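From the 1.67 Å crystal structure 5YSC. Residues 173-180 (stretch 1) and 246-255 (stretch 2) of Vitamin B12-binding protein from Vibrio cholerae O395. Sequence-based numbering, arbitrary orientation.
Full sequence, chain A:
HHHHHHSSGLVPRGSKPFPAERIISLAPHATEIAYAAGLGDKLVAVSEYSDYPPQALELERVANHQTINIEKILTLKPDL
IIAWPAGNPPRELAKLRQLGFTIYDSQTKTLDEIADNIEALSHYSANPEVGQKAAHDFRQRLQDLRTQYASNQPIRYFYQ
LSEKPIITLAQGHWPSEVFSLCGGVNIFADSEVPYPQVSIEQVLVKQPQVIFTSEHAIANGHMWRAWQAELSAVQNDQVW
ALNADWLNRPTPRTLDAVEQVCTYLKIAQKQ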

ATOM      1  N   HIS A 173      -7.721  -7.060   3.658  1.00 17.20           N
ATOM      2  CA  HIS A 173      -7.489  -5.876   2.854  1.00 16.76           C
ATOM      3  C   HIS A 173      -6.052  -5.401   3.004  1.00 16.90           C
ATOM      4  O   HIS A 173      -5.350  -5.722   3.984  1.00 15.82           O
ATOM      5  CB  HIS A 173      -8.442  -4.762   3.256  1.00 17.40           C
ATOM      6  CG  HIS A 173      -9.839  -5.009   2.779  1.00 20.96           C
ATOM      7  ND1 HIS A 173     -10.564  -4.079   2.070  1.00 23.42           N
ATOM      8  CD2 HIS A 173     -10.623  -6.105   2.879  1.00 24.30           C
ATOM      9  CE1 HIS A 173     -11.751  -4.579   1.776  1.00 27.75           C
ATOM     10  NE2 HIS A 173     -11.821  -5.808   2.263  1.00 24.68           N
ATOM     11  N   TRP A 174      -5.637  -4.600   2.032  1.00 13.95           N
ATOM     12  CA  TRP A 174      -4.253  -4.168   1.966  1.00 15.20           C
ATOM     13  C   TRP A 174      -3.850  -3.406   3.228  1.00 11.99           C
ATOM     14  O   TRP A 174      -4.576  -2.527   3.688  1.00 12.40           O
ATOM     15  CB  TRP A 174      -4.057  -3.296   0.743  1.00 12.55           C
ATOM     16  CG  TRP A 174      -2.625  -3.031   0.511  1.00 11.62           C
ATOM     17  CD1 TRP A 174      -1.900  -1.934   0.902  1.00 12.35           C
ATOM     18  CD2 TRP A 174      -1.715  -3.914  -0.140  1.00 13.65           C
ATOM     19  NE1 TRP A 174      -0.581  -2.103   0.538  1.00 12.89           N
ATOM     20  CE2 TRP A 174      -0.452  -3.300  -0.120  1.00 12.77           C
ATOM     21  CE3 TRP A 174      -1.837  -5.172  -0.738  1.00 13.50           C
ATOM     22  CZ2 TRP A 174       0.676  -3.911  -0.670  1.00 11.74           C
ATOM     23  CZ3 TRP A 174      -0.713  -5.757  -1.297  1.00 16.61           C
ATOM     24  CH2 TRP A 174       0.522  -5.126  -1.251  1.00 15.08           C
ATOM     25  N   PRO A 175      -2.645  -3.661   3.775  1.00 11.36           N
ATOM     26  CA  PRO A 175      -1.544  -4.523   3.351  1.00 11.26           C
ATOM     27  C   PRO A 175      -1.494  -5.913   3.987  1.00 12.52           C
ATOM     28  O   PRO A 175      -0.395  -6.503   4.162  1.00 11.63           O
ATOM     29  CB  PRO A 175      -0.339  -3.713   3.785  1.00 11.92           C
ATOM     30  CG  PRO A 175      -0.770  -3.084   5.035  1.00 11.12           C
ATOM     31  CD  PRO A 175      -2.209  -2.707   4.800  1.00 11.92           C
ATOM     32  N   SER A 176      -2.667  -6.490   4.262  1.00 14.10           N
ATOM     33  CA  SER A 176      -2.695  -7.803   4.917  1.00 15.66           C
ATOM     34  C   SER A 176      -1.798  -8.829   4.222  1.00 16.09           C
ATOM     35  O   SER A 176      -1.073  -9.591   4.881  1.00 17.93           O
ATOM     36  CB  SER A 176      -4.138  -8.333   4.975  1.00 17.19           C
ATOM     37  OG  SER A 176      -4.908  -7.550   5.865  1.00 20.06           O
ATOM     38  N   GLU A 177      -1.838  -8.866   2.896  1.00 15.90           N
ATOM     39  CA  GLU A 177      -1.115  -9.850   2.108  1.00 17.02           C
ATOM     40  C   GLU A 177       0.404  -9.749   2.273  1.00 18.04           C
ATOM     41  O   GLU A 177       1.120 -10.734   2.097  1.00 18.70           O
ATOM     42  CB  GLU A 177      -1.503  -9.635   0.656  1.00 26.23           C
ATOM     43  CG  GLU A 177      -1.306 -10.775  -0.208  1.00 29.26           C
ATOM     44  CD  GLU A 177      -2.524 -11.614  -0.265  1.00 32.01           C
ATOM     45  OE1 GLU A 177      -3.112 -11.834   0.815  1.00 40.05           O
ATOM     46  OE2 GLU A 177      -2.911 -12.007  -1.384  1.00 30.19           O
ATOM     47  N   VAL A 178       0.927  -8.563   2.552  1.00 17.61           N
ATOM     48  CA  VAL A 178       2.362  -8.449   2.804  1.00 16.67           C
ATOM     49  C   VAL A 178       2.760  -9.319   3.990  1.00 18.90           C
ATOM     50  O   VAL A 178       3.754 -10.062   3.939  1.00 18.76           O
ATOM     51  CB  VAL A 178       2.739  -6.982   3.059  1.00 15.18           C
ATOM     52  CG1 VAL A 178       4.175  -6.897   3.488  1.00 14.82           C
ATOM     53  CG2 VAL A 178       2.464  -6.145   1.787  1.00 16.61           C
ATOM     54  N   PHE A 179       2.019  -9.181   5.102  1.00 17.52           N
ATOM     55  CA  PHE A 179       2.288  -9.948   6.311  1.00 20.34           C
ATOM     56  C   PHE A 179       2.087 -11.440   6.068  1.00 20.94           C
ATOM     57  O   PHE A 179       2.894 -12.262   6.511  1.00 21.58           O
ATOM     58  CB  PHE A 179       1.392  -9.442   7.446  1.00 17.10           C
ATOM     59  CG  PHE A 179       1.627  -8.013   7.805  1.00 16.04           C
ATOM     60  CD1 PHE A 179       2.626  -7.670   8.716  1.00 13.57           C
ATOM     61  CD2 PHE A 179       0.887  -6.995   7.215  1.00 14.64           C
ATOM     62  CE1 PHE A 179       2.868  -6.349   9.054  1.00 14.20           C
ATOM     63  CE2 PHE A 179       1.121  -5.679   7.562  1.00 16.02           C
ATOM     64  CZ  PHE A 179       2.147  -5.356   8.479  1.00 15.62           C
ATOM     65  N   SER A 180       1.050 -11.807   5.314  1.00 20.29           N
ATOM     66  CA  SER A 180       0.717 -13.229   5.150  1.00 21.63           C
ATOM     67  C   SER A 180       1.810 -14.004   4.427  1.00 26.31           C
ATOM     68  O   SER A 180       1.996 -15.193   4.699  1.00 29.91           O
ATOM     69  CB  SER A 180      -0.616 -13.386   4.399  1.00 21.79           C
ATOM     70  OG  SER A 180      -1.634 -12.700   5.074  1.00 26.94           O
TER
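Stretch 2, residues 246-255: WLNRPTPRTL

Stretch 2 enters in a helix that began earlier in the chain, runs through an extended segment at Arg249 to Thr251, and turns into a second helix by Thr254; it thus bends around the indole of Trp174, which projects toward it. Stretch 1 is a loop that becomes a helix at Ser176, with a cis peptide bond before Pro175, the N-cap residue. The nearest CA atoms are those of Pro175 and Asn248, 5.8 Å apart.

The main bump is Trp174, buried in the bend. Its NE1 donates a hydrogen bond to Leu247 O (2.8 Å), so the indole N-H is satisfied by a backbone carbonyl. Pro250 covers one face: its CG lies 3.8 Å from the centroid of the five-membered ring, 17° off the normal, a CH-pi contact, and 3.6 Å from Trp174 CE2. Near the ring plane, the methyl CG2 of Thr254 meets Trp174 CZ2 at 3.6 Å. The same methyl lies 3.7 Å from Val178 CG2, and so sits in the notch where indole and valine meet.

Leu247 is the answering bump. Its CA-to-CB bond points sideways, but the branched end reaches stretch 1: CD1 packs 3.7 Å from both Pro175 CB and Val178 CG1, and both methyls reach the Phe179 ring, CD2 at 4.1 Å from Phe179 CZ and CD1 at 4.2 Å from Phe179 CE2. Asn248 starts away from stretch 1 yet brings OD1 to 3.3 Å from Pro175 CG.

The turn into the second helix is held locally. Thr251 to Thr254 form a type I turn, closed by Thr254 N to Thr251 O (2.9 Å), and Thr251 OG1 accepts a weak capping bond from Arg253 N (2.9 Å). The contact buries 362 Å², both sides summed.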

ATOM      1  N   TRP A 246       6.333   2.162   1.745  1.00  9.86           N
ATOM      2  CA  TRP A 246       6.547   0.889   1.070  1.00  8.78           C
ATOM      3  C   TRP A 246       5.364  -0.031   1.257  1.00  9.21           C
ATOM      4  O   TRP A 246       5.021  -0.813   0.360  1.00  9.43           O
ATOM      5  CB  TRP A 246       7.779   0.181   1.643  1.00 10.55           C
ATOM      6  CG  TRP A 246       9.084   0.900   1.536  1.00  9.21           C
ATOM      7  CD1 TRP A 246       9.424   1.961   0.720  1.00  9.40           C
ATOM      8  CD2 TRP A 246      10.250   0.582   2.282  1.00  8.83           C
ATOM      9  NE1 TRP A 246      10.742   2.314   0.943  1.00 12.16           N
ATOM     10  CE2 TRP A 246      11.256   1.498   1.912  1.00 10.04           C
ATOM     11  CE3 TRP A 246      10.535  -0.369   3.252  1.00 11.73           C
ATOM     12  CZ2 TRP A 246      12.519   1.451   2.439  1.00 10.04           C
ATOM     13  CZ3 TRP A 246      11.798  -0.399   3.818  1.00  9.53           C
ATOM     14  CH2 TRP A 246      12.772   0.518   3.425  1.00 10.39           C
ATOM     15  N   LEU A 247       4.823  -0.010   2.467  1.00  8.50           N
ATOM     16  CA  LEU A 247       3.890  -1.016   2.932  1.00  8.94           C
ATOM     17  C   LEU A 247       2.479  -0.731   2.465  1.00 12.02           C
ATOM     18  O   LEU A 247       1.811  -1.607   1.919  1.00 11.92           O
ATOM     19  CB  LEU A 247       3.955  -1.063   4.453  1.00  8.96           C
ATOM     20  CG  LEU A 247       2.983  -2.064   5.068  1.00 10.37           C
ATOM     21  CD1 LEU A 247       3.283  -3.525   4.719  1.00 13.37           C
ATOM     22  CD2 LEU A 247       2.949  -1.821   6.544  1.00 14.65           C
ATOM     23  N   ASN A 248       2.043   0.500   2.631  1.00 11.06           N
ATOM     24  CA  ASN A 248       0.639   0.828   2.471  1.00 12.03           C
ATOM     25  C   ASN A 248       0.273   1.267   1.062  1.00 11.89           C
ATOM     26  O   ASN A 248      -0.928   1.430   0.768  1.00 13.15           O
ATOM     27  CB  ASN A 248       0.269   1.878   3.503  1.00 11.93           C
ATOM     28  CG  ASN A 248       0.346   1.306   4.921  1.00 14.80           C
ATOM     29  OD1 ASN A 248       0.137   0.114   5.110  1.00 17.01           O
ATOM     30  ND2 ASN A 248       0.622   2.133   5.891  1.00 16.35           N
ATOM     31  N   ARG A 249       1.255   1.432   0.179  1.00  8.61           N
ATOM     32  CA  ARG A 249       1.053   1.601  -1.248  1.00 10.17           C
ATOM     33  C   ARG A 249       1.495   0.354  -1.984  1.00 10.71           C
ATOM     34  O   ARG A 249       2.658  -0.035  -1.842  1.00 10.53           O
ATOM     35  CB  ARG A 249       1.870   2.785  -1.802  1.00 10.39           C
ATOM     36  CG  ARG A 249       1.805   4.063  -1.070  1.00 10.30           C
ATOM     37  CD  ARG A 249       2.832   5.019  -1.610  1.00  9.74           C
ATOM     38  NE  ARG A 249       2.934   6.200  -0.800  1.00 10.78           N
ATOM     39  CZ  ARG A 249       3.617   7.275  -1.174  1.00 12.79           C
ATOM     40  NH1 ARG A 249       4.220   7.289  -2.357  1.00 12.36           N
ATOM     41  NH2 ARG A 249       3.658   8.346  -0.388  1.00 13.25           N
ATOM     42  N   PRO A 250       0.699  -0.225  -2.847  1.00  9.24           N
ATOM     43  CA  PRO A 250       1.170  -1.379  -3.616  1.00  9.35           C
ATOM     44  C   PRO A 250       1.955  -0.988  -4.856  1.00  9.31           C
ATOM     45  O   PRO A 250       1.391  -0.498  -5.844  1.00 10.93           O
ATOM     46  CB  PRO A 250      -0.129  -2.109  -3.994  1.00 10.92           C
ATOM     47  CG  PRO A 250      -1.173  -1.515  -3.156  1.00 12.94           C
ATOM     48  CD  PRO A 250      -0.769  -0.130  -2.838  1.00  9.01           C
ATOM     49  N   THR A 251       3.294  -1.132  -4.763  1.00  9.43           N
ATOM     50  CA  THR A 251       4.233  -0.571  -5.722  1.00  9.53           C
ATOM     51  C   THR A 251       5.438  -1.496  -5.779  1.00 10.28           C
ATOM     52  O   THR A 251       5.536  -2.442  -4.993  1.00  8.48           O
ATOM     53  CB  THR A 251       4.764   0.805  -5.312  1.00  9.32           C
ATOM     54  OG1 THR A 251       5.635   0.587  -4.202  1.00  8.48           O
ATOM     55  CG2 THR A 251       3.658   1.722  -4.832  1.00  8.96           C
ATOM     56  N   PRO A 252       6.385  -1.244  -6.670  1.00 12.04           N
ATOM     57  CA  PRO A 252       7.657  -1.987  -6.578  1.00  9.68           C
ATOM     58  C   PRO A 252       8.330  -1.892  -5.228  1.00  8.98           C
ATOM     59  O   PRO A 252       8.979  -2.871  -4.813  1.00 10.26           O
ATOM     60  CB  PRO A 252       8.500  -1.327  -7.672  1.00 11.49           C
ATOM     61  CG  PRO A 252       7.420  -0.887  -8.692  1.00 12.14           C
ATOM     62  CD  PRO A 252       6.357  -0.344  -7.822  1.00 12.94           C
ATOM     63  N   ARG A 253       8.184  -0.758  -4.518  1.00  8.02           N
ATOM     64  CA  ARG A 253       8.812  -0.643  -3.217  1.00  7.84           C
ATOM     65  C   ARG A 253       8.144  -1.526  -2.173  1.00  7.78           C
ATOM     66  O   ARG A 253       8.711  -1.749  -1.104  1.00  7.32           O
ATOM     67  CB  ARG A 253       8.865   0.833  -2.804  1.00  6.30           C
ATOM     68  CG  ARG A 253       9.584   1.690  -3.789  1.00  7.55           C
ATOM     69  CD  ARG A 253       9.964   3.029  -3.207  1.00  7.23           C
ATOM     70  NE  ARG A 253       8.796   3.864  -2.975  1.00  7.74           N
ATOM     71  CZ  ARG A 253       8.721   4.904  -2.156  1.00  9.25           C
ATOM     72  NH1 ARG A 253       9.730   5.235  -1.358  1.00  8.89           N
ATOM     73  NH2 ARG A 253       7.571   5.600  -2.087  1.00  9.00           N
ATOM     74  N   THR A 254       6.961  -2.068  -2.447  1.00  9.55           N
ATOM     75  CA  THR A 254       6.386  -3.013  -1.503  1.00 11.03           C
ATOM     76  C   THR A 254       7.293  -4.215  -1.301  1.00  9.95           C
ATOM     77  O   THR A 254       7.279  -4.801  -0.234  1.00 10.80           O
ATOM     78  CB  THR A 254       4.988  -3.441  -1.968  1.00 11.55           C
ATOM     79  OG1 THR A 254       4.209  -2.260  -2.241  1.00 10.10           O
ATOM     80  CG2 THR A 254       4.258  -4.291  -0.919  1.00 11.50           C
ATOM     81  N   LEU A 255       8.149  -4.555  -2.265  1.00  9.29           N
ATOM     82  CA  LEU A 255       9.057  -5.656  -1.984  1.00  9.83           C
ATOM     83  C   LEU A 255      10.101  -5.293  -0.924  1.00  9.83           C
ATOM     84  O   LEU A 255      10.551  -6.186  -0.205  1.00  9.97           O
ATOM     85  CB  LEU A 255       9.700  -6.132  -3.272  1.00 12.18           C
ATOM     86  CG  LEU A 255       8.644  -6.643  -4.258  1.00 15.29           C
ATOM     87  CD1 LEU A 255       9.362  -7.212  -5.493  1.00 15.78           C
ATOM     88  CD2 LEU A 255       7.665  -7.655  -3.677  1.00 15.79           C
TER